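Long-range contact in putative NADPH-dependent oxidoreductase (Desulfitobacterium hafniense DCB-2, PDB 3DB2), which is probably an NADPH-dependent oxidoreductase or dehydrogenase, with a nucleotide-binding Rossmann domain joined to a GFO/IDH/MocA-type C-terminal domain: residues M58-I72 / V82-E96. Residues are numbered along the deposited sequence; the frame is centred on the assembly and turned at random.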
loop_
_atom_site.group_PDB
_atom_site.type_symbol
_atom_site.label_atom_id
_atom_site.label_comp_id
_atom_site.label_asym_id
_atom_site.label_seq_id
_atom_site.Cartn_x
_atom_site.Cartn_y
_atom_site.Cartn_z
HETATM N N MSE C 58 -28.671 -15.856 32.249
HETATM C CA MSE C 58 -28.926 -15.957 30.802
HETATM C C MSE C 58 -30.257 -16.663 30.578
HETATM O O MSE C 58 -30.975 -16.360 29.636
HETATM C CB MSE C 58 -27.786 -16.768 30.162
HETATM C CG MSE C 58 -26.608 -15.899 29.720
HETATM SE SE MSE C 58 -27.143 -14.538 28.425
HETATM C CE MSE C 58 -27.196 -15.738 26.886
ATOM N N GLU C 59 -30.549 -17.622 31.455
ATOM C CA GLU C 59 -31.771 -18.427 31.336
ATOM C C GLU C 59 -32.989 -17.521 31.426
ATOM O O GLU C 59 -34.018 -17.615 30.762
ATOM C CB GLU C 59 -31.717 -19.491 32.430
ATOM C CG GLU C 59 -30.648 -20.551 32.265
ATOM C CD GLU C 59 -29.215 -20.127 32.494
ATOM O OE1 GLU C 59 -28.915 -19.291 33.375
ATOM O OE2 GLU C 59 -28.339 -20.657 31.771
ATOM N N ALA C 60 -32.890 -16.519 32.271
ATOM C CA ALA C 60 -33.976 -15.604 32.600
ATOM C C ALA C 60 -34.240 -14.736 31.371
ATOM O O ALA C 60 -35.358 -14.412 30.986
ATOM C CB ALA C 60 -33.614 -14.789 33.822
ATOM N N LEU C 61 -33.125 -14.360 30.728
ATOM C CA LEU C 61 -33.232 -13.561 29.488
ATOM C C LEU C 61 -33.871 -14.410 28.405
ATOM O O LEU C 61 -34.807 -14.012 27.703
ATOM C CB LEU C 61 -31.847 -13.056 29.108
ATOM C CG LEU C 61 -31.657 -12.109 27.927
ATOM C CD1 LEU C 61 -30.467 -11.210 28.222
ATOM C CD2 LEU C 61 -31.487 -12.934 26.666
ATOM N N LEU C 62 -33.380 -15.638 28.247
ATOM C CA LEU C 62 -33.844 -16.454 27.123
ATOM C C LEU C 62 -35.286 -16.889 27.291
ATOM O O LEU C 62 -35.955 -17.197 26.298
ATOM C CB LEU C 62 -32.863 -17.610 26.969
ATOM C CG LEU C 62 -31.459 -17.199 26.504
ATOM C CD1 LEU C 62 -30.470 -18.347 26.613
ATOM C CD2 LEU C 62 -31.505 -16.674 25.066
ATOM N N ALA C 63 -35.765 -16.871 28.523
ATOM C CA ALA C 63 -37.158 -17.239 28.815
ATOM C C ALA C 63 -38.142 -16.172 28.366
ATOM O O ALA C 63 -39.344 -16.436 28.254
ATOM C CB ALA C 63 -37.362 -17.515 30.300
ATOM N N ARG C 64 -37.692 -14.962 28.073
ATOM C CA ARG C 64 -38.589 -13.955 27.534
ATOM C C ARG C 64 -38.977 -14.181 26.081
ATOM O O ARG C 64 -38.130 -14.258 25.189
ATOM C CB ARG C 64 -37.900 -12.599 27.645
ATOM C CG ARG C 64 -37.292 -12.310 29.011
ATOM C CD ARG C 64 -36.885 -10.849 29.035
ATOM N NE ARG C 64 -36.636 -10.356 30.372
ATOM C CZ ARG C 64 -37.361 -9.562 31.133
ATOM N NH1 ARG C 64 -38.522 -9.074 30.736
ATOM N NH2 ARG C 64 -36.880 -9.265 32.341
ATOM N N GLU C 65 -40.273 -14.301 25.817
ATOM C CA GLU C 65 -40.797 -14.655 24.511
ATOM C C GLU C 65 -40.763 -13.451 23.582
ATOM O O GLU C 65 -40.809 -13.604 22.364
ATOM C CB GLU C 65 -42.207 -15.247 24.686
ATOM C CG GLU C 65 -42.227 -16.390 25.707
ATOM C CD GLU C 65 -43.117 -17.555 25.320
ATOM O OE1 GLU C 65 -43.743 -17.506 24.238
ATOM O OE2 GLU C 65 -43.194 -18.532 26.113
ATOM N N ASP C 66 -40.661 -12.249 24.142
ATOM C CA ASP C 66 -40.599 -11.036 23.343
ATOM C C ASP C 66 -39.133 -10.716 23.030
ATOM O O ASP C 66 -38.831 -9.769 22.308
ATOM C CB ASP C 66 -41.323 -9.852 23.986
ATOM C CG ASP C 66 -41.002 -9.592 25.436
ATOM O OD1 ASP C 66 -40.364 -10.468 26.052
ATOM O OD2 ASP C 66 -41.397 -8.511 25.940
ATOM N N VAL C 67 -38.198 -11.517 23.533
ATOM C CA VAL C 67 -36.826 -11.377 23.003
ATOM C C VAL C 67 -36.715 -12.254 21.752
ATOM O O VAL C 67 -36.713 -13.472 21.889
ATOM C CB VAL C 67 -35.753 -11.730 24.032
ATOM C CG1 VAL C 67 -34.393 -11.934 23.370
ATOM C CG2 VAL C 67 -35.674 -10.605 25.046
ATOM N N GLU C 68 -36.658 -11.606 20.588
ATOM C CA GLU C 68 -36.592 -12.333 19.327
ATOM C C GLU C 68 -35.143 -12.445 18.823
ATOM O O GLU C 68 -34.816 -13.413 18.129
ATOM C CB GLU C 68 -37.474 -11.681 18.260
ATOM C CG GLU C 68 -38.895 -11.394 18.724
ATOM C CD GLU C 68 -39.747 -10.805 17.621
ATOM O OE1 GLU C 68 -39.974 -11.532 16.629
ATOM O OE2 GLU C 68 -40.187 -9.644 17.758
HETATM N N MSE C 69 -34.348 -11.444 19.156
HETATM C CA MSE C 69 -32.979 -11.344 18.659
HETATM C C MSE C 69 -32.071 -10.907 19.817
HETATM O O MSE C 69 -32.442 -10.039 20.618
HETATM C CB MSE C 69 -32.862 -10.225 17.610
HETATM C CG MSE C 69 -31.450 -10.083 17.033
HETATM SE SE MSE C 69 -31.094 -8.313 16.272
HETATM C CE MSE C 69 -32.821 -7.932 15.521
ATOM N N VAL C 70 -30.882 -11.478 19.877
ATOM C CA VAL C 70 -29.868 -11.002 20.816
ATOM C C VAL C 70 -28.772 -10.237 20.064
ATOM O O VAL C 70 -28.419 -10.535 18.930
ATOM C CB VAL C 70 -29.231 -12.134 21.627
ATOM C CG1 VAL C 70 -30.270 -12.820 22.519
ATOM C CG2 VAL C 70 -28.589 -13.178 20.718
ATOM N N ILE C 71 -28.227 -9.249 20.768
ATOM C CA ILE C 71 -27.155 -8.380 20.260
ATOM C C ILE C 71 -25.941 -8.611 21.144
ATOM O O ILE C 71 -25.866 -8.118 22.279
ATOM C CB ILE C 71 -27.662 -6.940 20.236
ATOM C CG1 ILE C 71 -28.861 -6.776 19.269
ATOM C CG2 ILE C 71 -26.541 -5.954 19.906
ATOM C CD1 ILE C 71 -29.564 -5.462 19.372
ATOM N N ILE C 72 -24.999 -9.414 20.667
ATOM C CA ILE C 72 -23.894 -9.967 21.420
ATOM C C ILE C 72 -22.632 -9.140 21.234
ATOM O O ILE C 72 -22.045 -9.118 20.150
ATOM C CB ILE C 72 -23.625 -11.438 21.018
ATOM C CG1 ILE C 72 -24.872 -12.294 21.257
ATOM C CG2 ILE C 72 -22.404 -12.048 21.692
ATOM C CD1 ILE C 72 -24.796 -13.686 20.672
ATOM N N VAL C 82 -21.772 -18.203 23.691
ATOM C CA VAL C 82 -22.964 -17.377 23.906
ATOM C C VAL C 82 -23.942 -17.548 22.757
ATOM O O VAL C 82 -25.154 -17.712 22.950
ATOM C CB VAL C 82 -22.579 -15.914 24.094
ATOM C CG1 VAL C 82 -23.828 -15.066 24.173
ATOM C CG2 VAL C 82 -21.733 -15.741 25.345
ATOM N N ILE C 83 -23.426 -17.530 21.534
ATOM C CA ILE C 83 -24.262 -17.817 20.358
ATOM C C ILE C 83 -24.902 -19.187 20.471
ATOM O O ILE C 83 -26.093 -19.380 20.188
ATOM C CB ILE C 83 -23.453 -17.691 19.043
ATOM C CG1 ILE C 83 -22.938 -16.278 18.777
ATOM C CG2 ILE C 83 -24.260 -18.186 17.863
ATOM C CD1 ILE C 83 -21.764 -16.202 17.782
ATOM N N GLU C 84 -24.164 -20.192 20.905
ATOM C CA GLU C 84 -24.765 -21.534 20.978
ATOM C C GLU C 84 -25.938 -21.533 21.967
ATOM O O GLU C 84 -26.998 -22.045 21.627
ATOM C CB GLU C 84 -23.714 -22.557 21.358
ATOM C CG GLU C 84 -22.736 -22.994 20.294
ATOM C CD GLU C 84 -21.549 -23.778 20.812
ATOM O OE1 GLU C 84 -21.192 -23.647 21.999
ATOM O OE2 GLU C 84 -20.949 -24.557 20.034
ATOM N N GLN C 85 -25.739 -20.950 23.150
ATOM C CA GLN C 85 -26.828 -20.904 24.121
ATOM C C GLN C 85 -28.014 -20.127 23.602
ATOM O O GLN C 85 -29.179 -20.544 23.732
ATOM C CB GLN C 85 -26.335 -20.322 25.445
ATOM C CG GLN C 85 -27.308 -20.627 26.586
ATOM C CD GLN C 85 -27.003 -19.983 27.905
ATOM O OE1 GLN C 85 -26.025 -19.259 28.091
ATOM N NE2 GLN C 85 -27.852 -20.232 28.893
ATOM N N CYS C 86 -27.793 -18.984 22.941
ATOM C CA CYS C 86 -28.952 -18.211 22.464
ATOM C C CYS C 86 -29.637 -18.876 21.282
ATOM O O CYS C 86 -30.848 -18.973 21.213
ATOM C CB CYS C 86 -28.524 -16.796 22.082
ATOM S SG CYS C 86 -27.843 -15.864 23.448
ATOM N N ALA C 87 -28.855 -19.363 20.306
ATOM C CA ALA C 87 -29.462 -19.997 19.145
ATOM C C ALA C 87 -30.233 -21.249 19.536
ATOM O O ALA C 87 -31.290 -21.549 18.952
ATOM C CB ALA C 87 -28.371 -20.303 18.117
ATOM N N ARG C 88 -29.739 -22.000 20.519
ATOM C CA ARG C 88 -30.486 -23.208 20.900
ATOM C C ARG C 88 -31.781 -22.870 21.628
ATOM O O ARG C 88 -32.639 -23.761 21.721
ATOM C CB ARG C 88 -29.602 -24.130 21.738
ATOM C CG ARG C 88 -28.286 -24.472 21.086
ATOM C CD ARG C 88 -27.399 -25.316 21.982
ATOM N NE ARG C 88 -26.460 -26.046 21.116
ATOM C CZ ARG C 88 -25.227 -26.433 21.398
ATOM N NH1 ARG C 88 -24.699 -26.178 22.590
ATOM N NH2 ARG C 88 -24.533 -27.087 20.469
ATOM N N SER C 89 -31.932 -21.643 22.125
ATOM C CA SER C 89 -33.213 -21.200 22.649
ATOM C C SER C 89 -34.046 -20.481 21.598
ATOM O O SER C 89 -35.071 -19.852 21.897
ATOM C CB SER C 89 -33.077 -20.245 23.836
ATOM O OG SER C 89 -32.845 -21.001 25.023
ATOM N N GLY C 90 -33.641 -20.560 20.336
ATOM C CA GLY C 90 -34.445 -20.046 19.241
ATOM C C GLY C 90 -34.255 -18.570 18.983
ATOM O O GLY C 90 -34.984 -17.983 18.191
ATOM N N LYS C 91 -33.277 -17.929 19.632
ATOM C CA LYS C 91 -33.072 -16.504 19.348
ATOM C C LYS C 91 -32.200 -16.281 18.108
ATOM O O LYS C 91 -31.195 -16.943 17.958
ATOM C CB LYS C 91 -32.448 -15.801 20.545
ATOM C CG LYS C 91 -33.088 -16.101 21.905
ATOM C CD LYS C 91 -34.606 -15.946 21.888
ATOM C CE LYS C 91 -35.131 -15.915 23.333
ATOM N NZ LYS C 91 -36.610 -15.714 23.308
ATOM N N HIS C 92 -32.646 -15.352 17.280
ATOM C CA HIS C 92 -31.880 -14.836 16.142
ATOM C C HIS C 92 -30.675 -14.069 16.665
ATOM O O HIS C 92 -30.668 -13.501 17.762
ATOM C CB HIS C 92 -32.806 -14.018 15.254
ATOM C CG HIS C 92 -34.016 -14.811 14.840
ATOM N ND1 HIS C 92 -35.319 -14.408 15.048
ATOM C CD2 HIS C 92 -34.157 -16.020 14.279
ATOM C CE1 HIS C 92 -36.168 -15.316 14.592
ATOM N NE2 HIS C 92 -35.480 -16.339 14.092
ATOM N N ILE C 93 -29.571 -14.035 15.888
ATOM C CA ILE C 93 -28.289 -13.645 16.409
ATOM C C ILE C 93 -27.709 -12.446 15.663
ATOM O O ILE C 93 -27.543 -12.505 14.446
ATOM C CB ILE C 93 -27.270 -14.793 16.288
ATOM C CG1 ILE C 93 -27.650 -16.120 16.964
ATOM C CG2 ILE C 93 -25.912 -14.312 16.767
ATOM C CD1 ILE C 93 -27.714 -16.038 18.477
ATOM N N TYR C 94 -27.395 -11.398 16.399
ATOM C CA TYR C 94 -26.439 -10.368 15.993
ATOM C C TYR C 94 -25.207 -10.594 16.889
ATOM O O TYR C 94 -25.283 -10.626 18.118
ATOM C CB TYR C 94 -27.030 -8.950 16.012
ATOM C CG TYR C 94 -25.971 -7.929 15.644
ATOM C CD1 TYR C 94 -25.133 -7.358 16.600
ATOM C CD2 TYR C 94 -25.798 -7.540 14.328
ATOM C CE1 TYR C 94 -24.163 -6.445 16.306
ATOM C CE2 TYR C 94 -24.819 -6.610 13.997
ATOM C CZ TYR C 94 -24.026 -6.073 14.984
ATOM O OH TYR C 94 -23.041 -5.155 14.703
ATOM N N VAL C 95 -24.040 -10.707 16.259
ATOM C CA VAL C 95 -22.781 -10.740 16.978
ATOM C C VAL C 95 -21.808 -9.731 16.336
ATOM O O VAL C 95 -21.764 -9.518 15.122
ATOM C CB VAL C 95 -22.172 -12.139 17.100
ATOM C CG1 VAL C 95 -21.694 -12.710 15.788
ATOM C CG2 VAL C 95 -21.010 -12.147 18.101
ATOM N N GLU C 96 -21.042 -9.059 17.197
ATOM C CA GLU C 96 -20.077 -8.091 16.716
ATOM C C GLU C 96 -18.954 -8.844 16.007
ATOM O O GLU C 96 -18.695 -10.027 16.210
ATOM C CB GLU C 96 -19.395 -7.280 17.807
ATOM C CG GLU C 96 -19.909 -5.856 17.871
ATOM C CD GLU C 96 -19.745 -5.140 16.543
ATOM O OE1 GLU C 96 -18.944 -5.530 15.666
ATOM O OE2 GLU C 96 -20.482 -4.142 16.391
HETATM O O HOH W 1 -36.473 -15.658 18.223
#
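Strands 69-72 and 92-96 run nearly parallel, their axes 4.7 Å apart, paired by backbone bonds such as Tyr94 N to Val70 O (2.9 Å). Helix 79-88 links them and runs back antiparallel over one sheet face, giving the beta-alpha-beta crossover from which Rossmann folds are built; strand 6-11 flanks strand 69-72 on its other edge. The face turned to the helix is apolar. Ile72 sends CD1 to Ile83 CG1 at 3.7 Å and also touches CG1 of Val82, while Val70 and Ile93, adjacent strand residues on that face, lie side by side with CG2 of the one against CD1 of the other. Cys86 points from the helix to Val70 and, through SG, meets the terminal methyl CE of selenomethionine Met58 at 3.5 Å; bends at chi2 (-59°) and chi3 (-79°) turn CE to that sulfur. Leu62 spreads its branches, CD1 against CG and the backbone O of Gln85 and CD2 against Lys91 CG. On the opposite sheet face, Met69 and Ile71 pack beside Tyr94 against helix 302-316. A Schellman motif with Gly90 at C-prime ends helix 79-88 and delivers Lys91 to the turn of residues 64-67. Bent at chi2 (-50°) and extended beyond, the buried lysine carries its ammonium to two carbonyls: NZ donates hydrogen bonds to Arg64 O (2.8 Å) and to Val67 O (2.7 Å), the latter in the carbonyl plane. Arg64 O also accepts Val67 N, closing the type I turn from Arg64 to Val67, and its two donors, Val67 N and Lys91 NZ, lie on either side of the peptide plane.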